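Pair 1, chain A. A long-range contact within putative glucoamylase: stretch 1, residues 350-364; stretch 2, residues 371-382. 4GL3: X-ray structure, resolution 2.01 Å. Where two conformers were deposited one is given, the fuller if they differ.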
# COMPACT_ATOMS: atom_id res chain seq x y z
N GLU A 350 -14.13 21.76 -5.33
CA GLU A 350 -14.77 21.92 -6.63
C GLU A 350 -15.52 20.66 -7.03
O GLU A 350 -16.61 20.74 -7.55
CB GLU A 350 -13.73 22.27 -7.73
CG GLU A 350 -12.97 23.58 -7.54
CD GLU A 350 -13.91 24.74 -7.32
OE1 GLU A 350 -14.89 24.85 -8.09
OE2 GLU A 350 -13.70 25.52 -6.35
N LEU A 351 -14.94 19.49 -6.83
CA LEU A 351 -15.63 18.24 -7.20
C LEU A 351 -16.40 17.59 -6.07
O LEU A 351 -17.03 16.58 -6.30
CB LEU A 351 -14.66 17.21 -7.79
CG LEU A 351 -13.85 17.64 -9.02
CD1 LEU A 351 -12.96 16.48 -9.47
CD2 LEU A 351 -14.78 18.17 -10.13
N GLY A 352 -16.41 18.17 -4.87
CA GLY A 352 -16.89 17.43 -3.69
C GLY A 352 -18.35 16.99 -3.72
O GLY A 352 -18.70 15.94 -3.17
N ASP A 353 -19.20 17.77 -4.35
CA ASP A 353 -20.63 17.41 -4.42
C ASP A 353 -20.81 16.06 -5.16
O ASP A 353 -21.74 15.34 -4.88
CB ASP A 353 -21.46 18.53 -5.04
CG ASP A 353 -20.99 18.92 -6.46
OD1 ASP A 353 -19.77 18.94 -6.79
OD2 ASP A 353 -21.88 19.22 -7.28
N ARG A 354 -19.89 15.70 -6.05
CA ARG A 354 -20.01 14.42 -6.76
C ARG A 354 -18.95 13.40 -6.38
O ARG A 354 -19.15 12.20 -6.57
CB ARG A 354 -20.05 14.66 -8.27
CG ARG A 354 -21.32 15.38 -8.69
CD ARG A 354 -21.52 15.42 -10.19
NE ARG A 354 -21.68 14.09 -10.76
CZ ARG A 354 -21.84 13.89 -12.05
NH1 ARG A 354 -21.84 14.93 -12.87
NH2 ARG A 354 -21.97 12.66 -12.53
N LEU A 355 -17.84 13.85 -5.80
CA LEU A 355 -16.72 12.95 -5.47
C LEU A 355 -16.58 12.61 -3.97
O LEU A 355 -15.96 11.61 -3.61
CB LEU A 355 -15.42 13.60 -5.94
CG LEU A 355 -14.09 12.84 -5.90
CD1 LEU A 355 -14.19 11.55 -6.71
CD2 LEU A 355 -12.99 13.75 -6.47
N TRP A 356 -17.10 13.46 -3.10
CA TRP A 356 -16.89 13.28 -1.65
C TRP A 356 -18.11 12.60 -1.09
O TRP A 356 -19.20 13.01 -1.39
CB TRP A 356 -16.73 14.66 -0.98
CG TRP A 356 -16.61 14.65 0.52
CD1 TRP A 356 -17.58 14.94 1.42
CD2 TRP A 356 -15.43 14.35 1.28
NE1 TRP A 356 -17.09 14.83 2.71
CE2 TRP A 356 -15.76 14.47 2.64
CE3 TRP A 356 -14.12 14.01 0.93
CZ2 TRP A 356 -14.84 14.26 3.66
CZ3 TRP A 356 -13.20 13.80 1.94
CH2 TRP A 356 -13.55 13.94 3.29
N GLY A 357 -17.95 11.60 -0.24
CA GLY A 357 -19.14 10.96 0.36
C GLY A 357 -18.76 10.31 1.67
O GLY A 357 -17.80 10.71 2.33
N GLU A 358 -19.50 9.26 2.01
CA GLU A 358 -19.44 8.65 3.33
C GLU A 358 -18.04 8.23 3.79
O GLU A 358 -17.71 8.40 4.95
CB GLU A 358 -20.38 7.45 3.36
CG GLU A 358 -20.34 6.66 4.66
CD GLU A 358 -21.02 7.34 5.84
OE1 GLU A 358 -21.71 8.39 5.68
OE2 GLU A 358 -20.87 6.77 6.95
N TYR A 359 -17.22 7.69 2.89
CA TYR A 359 -15.90 7.13 3.25
C TYR A 359 -14.76 7.94 2.66
O TYR A 359 -13.67 7.43 2.41
CB TYR A 359 -15.79 5.65 2.83
CG TYR A 359 -16.83 4.76 3.48
CD1 TYR A 359 -16.85 4.59 4.84
CD2 TYR A 359 -17.81 4.11 2.72
CE1 TYR A 359 -17.80 3.81 5.47
CE2 TYR A 359 -18.77 3.32 3.33
CZ TYR A 359 -18.74 3.17 4.71
OH TYR A 359 -19.67 2.42 5.37
N GLY A 360 -15.02 9.22 2.41
CA GLY A 360 -14.04 10.09 1.81
C GLY A 360 -14.27 10.37 0.34
O GLY A 360 -15.42 10.46 -0.13
N PHE A 361 -13.16 10.51 -0.39
CA PHE A 361 -13.16 10.61 -1.83
C PHE A 361 -13.47 9.25 -2.41
O PHE A 361 -12.83 8.24 -2.07
CB PHE A 361 -11.82 11.09 -2.39
CG PHE A 361 -11.43 12.48 -1.94
CD1 PHE A 361 -12.14 13.58 -2.37
CD2 PHE A 361 -10.38 12.66 -1.07
CE1 PHE A 361 -11.81 14.85 -1.94
CE2 PHE A 361 -10.02 13.94 -0.63
CZ PHE A 361 -10.73 15.03 -1.08
N LYS A 362 -14.41 9.26 -3.35
CA LYS A 362 -14.73 8.06 -4.09
C LYS A 362 -13.54 7.70 -5.01
O LYS A 362 -12.57 8.48 -5.18
CB LYS A 362 -16.03 8.27 -4.86
CG LYS A 362 -17.26 8.33 -3.98
CD LYS A 362 -18.35 9.11 -4.72
CE LYS A 362 -19.54 9.44 -3.85
NZ LYS A 362 -20.53 10.08 -4.72
N ASP A 363 -13.59 6.50 -5.56
CA ASP A 363 -12.38 5.88 -6.07
C ASP A 363 -11.71 6.58 -7.24
O ASP A 363 -10.48 6.55 -7.34
CB ASP A 363 -12.67 4.47 -6.51
CG ASP A 363 -11.40 3.65 -6.64
OD1 ASP A 363 -10.57 3.65 -5.68
OD2 ASP A 363 -11.27 2.97 -7.68
N ALA A 364 -12.51 7.16 -8.13
CA ALA A 364 -12.03 7.69 -9.39
C ALA A 364 -13.14 8.47 -10.07
O ALA A 364 -14.34 8.36 -9.72
CB ALA A 364 -11.52 6.57 -10.32
N TRP A 371 -18.35 10.95 -15.39
CA TRP A 371 -18.53 9.78 -14.55
C TRP A 371 -17.76 9.92 -13.25
O TRP A 371 -16.60 10.35 -13.22
CB TRP A 371 -18.07 8.54 -15.33
CG TRP A 371 -18.03 7.29 -14.53
CD1 TRP A 371 -19.05 6.42 -14.34
CD2 TRP A 371 -16.90 6.75 -13.82
NE1 TRP A 371 -18.64 5.38 -13.55
CE2 TRP A 371 -17.32 5.55 -13.23
CE3 TRP A 371 -15.57 7.16 -13.66
CZ2 TRP A 371 -16.49 4.77 -12.43
CZ3 TRP A 371 -14.73 6.37 -12.88
CH2 TRP A 371 -15.19 5.18 -12.28
N PHE A 372 -18.42 9.56 -12.16
CA PHE A 372 -17.79 9.49 -10.84
C PHE A 372 -18.07 8.08 -10.29
O PHE A 372 -19.21 7.62 -10.30
CB PHE A 372 -18.39 10.57 -9.94
CG PHE A 372 -18.01 11.97 -10.35
CD1 PHE A 372 -18.66 12.58 -11.39
CD2 PHE A 372 -16.96 12.63 -9.73
CE1 PHE A 372 -18.27 13.85 -11.80
CE2 PHE A 372 -16.55 13.88 -10.13
CZ PHE A 372 -17.21 14.49 -11.17
N ALA A 373 -17.01 7.41 -9.85
CA ALA A 373 -17.08 6.07 -9.30
C ALA A 373 -18.14 6.03 -8.18
O ALA A 373 -18.22 6.96 -7.38
CB ALA A 373 -15.73 5.68 -8.74
N PRO A 374 -18.91 4.95 -8.10
CA PRO A 374 -19.78 4.81 -6.96
C PRO A 374 -19.05 4.13 -5.79
O PRO A 374 -19.65 3.93 -4.76
CB PRO A 374 -20.90 3.89 -7.50
CG PRO A 374 -20.15 2.96 -8.41
CD PRO A 374 -19.08 3.82 -9.05
N SER A 375 -17.78 3.79 -5.93
CA SER A 375 -17.14 2.87 -5.03
C SER A 375 -16.04 3.54 -4.20
O SER A 375 -15.53 4.62 -4.52
CB SER A 375 -16.46 1.77 -5.87
OG SER A 375 -15.66 2.41 -6.84
N TYR A 376 -15.69 2.83 -3.15
CA TYR A 376 -14.45 2.99 -2.40
C TYR A 376 -13.74 1.63 -2.33
O TYR A 376 -14.41 0.59 -2.14
CB TYR A 376 -14.76 3.41 -0.96
CG TYR A 376 -15.58 4.63 -0.84
CD1 TYR A 376 -16.95 4.57 -0.85
CD2 TYR A 376 -14.97 5.89 -0.73
CE1 TYR A 376 -17.72 5.73 -0.72
CE2 TYR A 376 -15.71 7.03 -0.63
CZ TYR A 376 -17.08 6.95 -0.62
OH TYR A 376 -17.81 8.12 -0.52
N LEU A 377 -12.43 1.64 -2.46
CA LEU A 377 -11.60 0.43 -2.39
C LEU A 377 -10.60 0.54 -1.24
O LEU A 377 -9.94 1.58 -1.08
CB LEU A 377 -10.83 0.25 -3.71
CG LEU A 377 -11.52 -0.43 -4.88
CD1 LEU A 377 -12.83 0.25 -5.24
CD2 LEU A 377 -10.56 -0.45 -6.11
N ALA A 378 -10.45 -0.54 -0.47
CA ALA A 378 -9.44 -0.58 0.60
C ALA A 378 -8.07 -0.13 0.13
O ALA A 378 -7.37 0.61 0.85
CB ALA A 378 -9.30 -1.98 1.21
N ILE A 379 -7.62 -0.65 -1.00
CA ILE A 379 -6.23 -0.42 -1.40
C ILE A 379 -5.98 1.02 -1.92
O ILE A 379 -4.86 1.43 -2.00
CB ILE A 379 -5.69 -1.47 -2.42
CG1 ILE A 379 -6.50 -1.43 -3.72
CG2 ILE A 379 -5.64 -2.89 -1.77
CD1 ILE A 379 -6.15 -2.51 -4.77
N ASP A 380 -7.03 1.75 -2.26
CA ASP A 380 -6.94 3.18 -2.63
C ASP A 380 -7.15 4.11 -1.40
O ASP A 380 -6.48 5.14 -1.27
CB ASP A 380 -7.94 3.46 -3.75
CG ASP A 380 -7.59 2.69 -5.10
OD1 ASP A 380 -6.43 2.28 -5.29
OD2 ASP A 380 -8.46 2.56 -5.99
N GLN A 381 -8.02 3.71 -0.47
CA GLN A 381 -8.31 4.50 0.73
C GLN A 381 -7.19 4.44 1.79
O GLN A 381 -6.88 5.43 2.43
CB GLN A 381 -9.65 4.08 1.36
CG GLN A 381 -10.89 4.38 0.50
CD GLN A 381 -10.98 5.81 -0.04
OE1 GLN A 381 -10.34 6.19 -1.04
NE2 GLN A 381 -11.87 6.56 0.53
N GLY A 382 -6.58 3.26 1.96
CA GLY A 382 -5.58 3.10 2.98
C GLY A 382 -4.42 4.08 2.86
O GLY A 382 -4.04 4.72 3.86
O HOH W 1 -10.27 7.70 -3.07
O HOH W 2 -20.57 8.61 -7.36
O HOH W 3 -11.46 4.18 -3.16

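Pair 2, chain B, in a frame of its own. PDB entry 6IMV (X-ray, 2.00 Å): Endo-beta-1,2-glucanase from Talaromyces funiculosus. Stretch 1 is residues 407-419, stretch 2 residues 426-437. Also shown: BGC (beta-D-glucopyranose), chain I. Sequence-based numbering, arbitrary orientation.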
# COMPACT_ATOMS: atom_id res chain seq x y z
N GLY B 407 -2.32 19.20 12.08
CA GLY B 407 -1.94 18.85 13.47
C GLY B 407 -0.49 19.18 13.73
O GLY B 407 0.34 19.18 12.82
N LYS B 408 -0.16 19.53 14.98
CA LYS B 408 1.22 19.87 15.32
C LYS B 408 2.14 18.70 14.95
O LYS B 408 1.80 17.54 15.20
CB LYS B 408 1.36 20.22 16.80
CG LYS B 408 0.67 21.52 17.20
CD LYS B 408 1.32 22.71 16.56
CE LYS B 408 0.49 23.96 16.70
NZ LYS B 408 1.02 25.03 15.81
N LYS B 409 3.26 19.04 14.31
CA LYS B 409 4.34 18.12 13.90
C LYS B 409 3.91 17.17 12.78
O LYS B 409 4.60 16.22 12.52
CB LYS B 409 4.84 17.27 15.07
CG LYS B 409 5.09 18.00 16.39
CD LYS B 409 5.56 17.07 17.49
CE LYS B 409 7.06 16.97 17.58
NZ LYS B 409 7.67 18.17 18.22
N MET B 410 2.81 17.46 12.07
CA MET B 410 2.26 16.47 11.14
C MET B 410 2.71 16.75 9.70
O MET B 410 2.39 15.97 8.80
CB MET B 410 0.74 16.40 11.26
CG MET B 410 0.29 15.62 12.49
SD MET B 410 1.02 13.94 12.51
CE MET B 410 0.10 13.15 11.19
N GLN B 411 3.50 17.80 9.49
CA GLN B 411 4.33 17.94 8.30
C GLN B 411 5.80 18.06 8.71
O GLN B 411 6.14 18.55 9.80
CB GLN B 411 3.95 19.16 7.45
CG GLN B 411 2.57 19.08 6.82
CD GLN B 411 2.28 20.29 5.97
OE1 GLN B 411 2.06 21.41 6.47
NE2 GLN B 411 2.29 20.09 4.66
N ASN B 412 6.67 17.61 7.79
CA ASN B 412 8.11 17.63 7.96
C ASN B 412 8.75 17.87 6.58
O ASN B 412 8.04 17.89 5.58
CB ASN B 412 8.60 16.34 8.62
CG ASN B 412 8.21 15.11 7.84
OD1 ASN B 412 8.82 14.80 6.82
ND2 ASN B 412 7.21 14.39 8.32
N ILE B 413 10.08 18.00 6.55
CA ILE B 413 10.83 18.29 5.31
C ILE B 413 10.85 17.09 4.37
O ILE B 413 11.44 17.18 3.29
CB ILE B 413 12.27 18.77 5.61
CG1 ILE B 413 13.08 17.76 6.42
CG2 ILE B 413 12.25 20.14 6.27
CD1 ILE B 413 14.57 18.04 6.41
N TYR B 414 10.22 15.97 4.77
CA TYR B 414 10.03 14.81 3.89
C TYR B 414 8.53 14.56 3.63
O TYR B 414 8.16 13.46 3.20
CB TYR B 414 10.68 13.57 4.52
CG TYR B 414 12.03 13.81 5.15
CD1 TYR B 414 13.20 13.76 4.40
CD2 TYR B 414 12.14 14.12 6.50
CE1 TYR B 414 14.44 14.00 4.98
CE2 TYR B 414 13.37 14.34 7.10
CZ TYR B 414 14.52 14.28 6.33
OH TYR B 414 15.72 14.51 6.93
N GLY B 415 7.70 15.58 3.86
CA GLY B 415 6.24 15.51 3.62
C GLY B 415 5.47 15.24 4.90
O GLY B 415 5.81 15.77 5.95
N SER B 416 4.42 14.42 4.80
CA SER B 416 3.54 14.13 5.94
C SER B 416 4.27 13.25 6.97
O SER B 416 5.17 12.45 6.64
CB SER B 416 2.24 13.49 5.50
OG SER B 416 2.46 12.22 4.89
N THR B 417 3.86 13.43 8.23
CA THR B 417 4.33 12.63 9.35
C THR B 417 3.43 11.38 9.49
O THR B 417 2.25 11.42 9.10
CB THR B 417 4.35 13.50 10.62
OG1 THR B 417 5.08 14.69 10.34
CG2 THR B 417 4.96 12.80 11.81
N GLU B 418 3.99 10.31 10.07
CA GLU B 418 3.35 8.98 10.17
C GLU B 418 1.92 9.08 10.73
O GLU B 418 0.96 8.60 10.10
CB GLU B 418 4.22 8.06 11.03
CG GLU B 418 3.60 6.70 11.34
CD GLU B 418 3.89 5.57 10.37
OE1 GLU B 418 4.46 5.84 9.30
OE2 GLU B 418 3.53 4.41 10.69
N SER B 419 1.78 9.66 11.92
CA SER B 419 0.51 9.62 12.64
C SER B 419 0.51 10.61 13.81
O SER B 419 1.57 11.02 14.26
CB SER B 419 0.21 8.22 13.14
OG SER B 419 1.06 7.89 14.22
N GLY B 426 0.28 13.55 21.25
CA GLY B 426 1.41 12.76 20.81
C GLY B 426 1.41 12.56 19.31
O GLY B 426 0.37 12.61 18.66
N VAL B 427 2.61 12.30 18.77
CA VAL B 427 2.83 12.11 17.35
C VAL B 427 3.85 10.98 17.17
O VAL B 427 4.74 10.79 18.02
CB VAL B 427 3.31 13.44 16.72
CG1 VAL B 427 3.98 13.25 15.38
CG2 VAL B 427 2.17 14.44 16.59
N SER B 428 3.70 10.21 16.09
CA SER B 428 4.71 9.25 15.65
C SER B 428 5.72 10.00 14.78
O SER B 428 5.43 10.30 13.63
CB SER B 428 4.10 8.09 14.91
OG SER B 428 5.09 7.11 14.61
N ALA B 429 6.89 10.31 15.35
CA ALA B 429 7.91 11.10 14.65
C ALA B 429 8.69 10.16 13.74
O ALA B 429 9.82 9.74 14.03
CB ALA B 429 8.79 11.80 15.67
N LEU B 430 8.03 9.77 12.64
CA LEU B 430 8.43 8.67 11.83
C LEU B 430 7.93 8.90 10.40
O LEU B 430 6.93 9.59 10.18
CB LEU B 430 7.82 7.41 12.45
CG LEU B 430 8.18 6.08 11.78
CD1 LEU B 430 9.62 5.71 12.05
CD2 LEU B 430 7.24 4.97 12.24
N LEU B 431 8.67 8.34 9.43
CA LEU B 431 8.26 8.26 8.03
C LEU B 431 8.26 6.78 7.61
O LEU B 431 9.23 6.10 7.88
CB LEU B 431 9.26 9.03 7.16
CG LEU B 431 9.72 10.39 7.68
CD1 LEU B 431 10.91 10.88 6.86
CD2 LEU B 431 8.58 11.41 7.65
N THR B 432 7.21 6.33 6.93
CA THR B 432 7.21 5.01 6.29
C THR B 432 6.57 5.11 4.90
O THR B 432 5.77 6.01 4.65
CB THR B 432 6.48 3.96 7.13
OG1 THR B 432 5.10 4.30 7.20
CG2 THR B 432 7.04 3.82 8.53
N TRP B 433 6.93 4.17 4.02
CA TRP B 433 6.29 4.03 2.71
C TRP B 433 4.78 3.88 2.88
O TRP B 433 4.01 4.54 2.18
CB TRP B 433 6.86 2.86 1.90
CG TRP B 433 8.25 3.07 1.42
CD1 TRP B 433 9.40 2.83 2.11
CD2 TRP B 433 8.66 3.60 0.14
NE1 TRP B 433 10.49 3.16 1.36
CE2 TRP B 433 10.07 3.64 0.14
CE3 TRP B 433 7.97 4.04 -0.99
CZ2 TRP B 433 10.80 4.10 -0.95
CZ3 TRP B 433 8.70 4.51 -2.07
CH2 TRP B 433 10.09 4.55 -2.04
N ASP B 434 4.40 2.99 3.81
CA ASP B 434 2.99 2.64 4.05
C ASP B 434 2.16 3.89 4.38
O ASP B 434 1.04 4.03 3.88
CB ASP B 434 2.87 1.56 5.14
CG ASP B 434 3.14 0.14 4.66
OD1 ASP B 434 4.23 -0.12 4.16
OD2 ASP B 434 2.25 -0.72 4.84
N SER B 435 2.69 4.80 5.22
CA SER B 435 1.90 5.95 5.71
C SER B 435 1.99 7.17 4.77
O SER B 435 1.34 8.17 5.03
CB SER B 435 2.29 6.35 7.13
OG SER B 435 3.51 7.07 7.15
N LYS B 436 2.77 7.08 3.69
CA LYS B 436 3.07 8.27 2.88
C LYS B 436 2.86 8.01 1.38
O LYS B 436 2.21 8.80 0.69
CB LYS B 436 4.50 8.71 3.14
CG LYS B 436 4.75 9.29 4.52
CD LYS B 436 6.22 9.52 4.81
CE LYS B 436 6.86 10.57 3.93
NZ LYS B 436 6.13 11.86 4.02
N VAL B 437 3.47 6.93 0.88
CA VAL B 437 3.56 6.70 -0.56
C VAL B 437 2.36 5.85 -1.03
O VAL B 437 2.13 5.76 -2.24
CB VAL B 437 4.91 6.08 -0.94
CG1 VAL B 437 5.05 5.85 -2.44
CG2 VAL B 437 6.05 6.94 -0.42
C2 BGC I . 6.09 -3.22 11.38
C3 BGC I . 6.65 -1.79 11.48
C4 BGC I . 6.47 -1.01 10.16
C5 BGC I . 5.03 -1.17 9.66
C6 BGC I . 4.78 -0.48 8.31
C1 BGC I . 4.68 -3.21 10.82
O1 BGC I . 4.11 -4.51 10.67
O2 BGC I . 6.04 -3.78 12.69
O3 BGC I . 8.04 -1.81 11.83
O4 BGC I . 6.79 0.39 10.32
O5 BGC I . 4.70 -2.56 9.55
O6 BGC I . 5.56 -1.12 7.31
O HOH W 4 1.45 11.57 2.53
O HOH W 5 1.58 10.48 6.64
O HOH W 6 3.30 2.63 8.69

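Two contacts can share a backbone arrangement while different side chains fill it, and pairs 1 and 2 illustrate the point. Fourteen central residues superpose with an RMSD of 0.8 Å. In each pair a type I turn, A:Gly357 to A:Gly360 or B:Asn412 to B:Gly415, leads into a segment that lies against a second stretch about to enter a helix. Two backbone hydrogen bonds recur at matched positions: A:Asp363 N to A:Ser375 O (2.9 Å) corresponds to B:Glu418 N to B:Leu430 O (3.0 Å), and A:Ala373 N to A:Ala364 O (2.8 Å) to B:Ser428 N to B:Ser419 O (2.9 Å).

The turn closes on a glycine in both, A:Gly360 and B:Gly415, whose backbone angles would jam a CB against the preceding carbonyl. Next to it stands a tyrosine. In pair 1 the edge of A:Tyr359 meets the face of A:Tyr376, and A:Tyr359 CB sits over that ring, 3.6 Å from its centroid. In pair 2 the position of A:Tyr376 holds B:Leu431, whose CD1 lies 3.5 Å from B:Tyr414 CD2, so a leucine methyl packed against the tyrosine ring takes the place of the edge-to-face aromatic pair. A:Tyr376 OH also reaches the turn, accepting a weak hydrogen bond from A:Tyr359 N (3.5 Å). At A:Gly357 an ideal CB would clash with this hydroxyl; the matching B:Asn412 has room for a side chain, and its ND2 approaches B:Leu431 CD2 at 3.3 Å.

From the helix, A:Gln381 and B:Lys436 address the same pair of carbonyls. A:Gln381 NE2 makes weak bonds to A:Tyr359 O (2.7 Å) and A:Phe361 O (3.2 Å), whereas B:Lys436 NZ donates to B:Tyr414 O (2.7 Å) and B:Ser416 O (2.9 Å).

Both pairs place an acid at the inward position, in different settings. A:Asp363 OD1 lies 2.4 Å from A:Asp380 OD2, and water 3 links the same OD1 (2.7 Å) to A:Leu377 N (2.8 Å). The longer B:Glu418 instead accepts at OE1 from B:Thr432 OG1 and B:Ser435 OG, both at 2.7 Å; these hydroxyl residues match A:Leu377 and A:Asp380.

At the other end, A:Phe372 receives A:Arg354 CB over its ring face, 3.8 Å from the centroid, while A:Leu355 CB approaches its CD2 at 4.2 Å. The smaller B:Val427 meets the counterparts through CG1, 4.1 Å from B:Lys409 CB and 4.2 Å from B:Met410 SD. Contacts thus fall at matched positions on a shared backbone, though the side chains that make them differ.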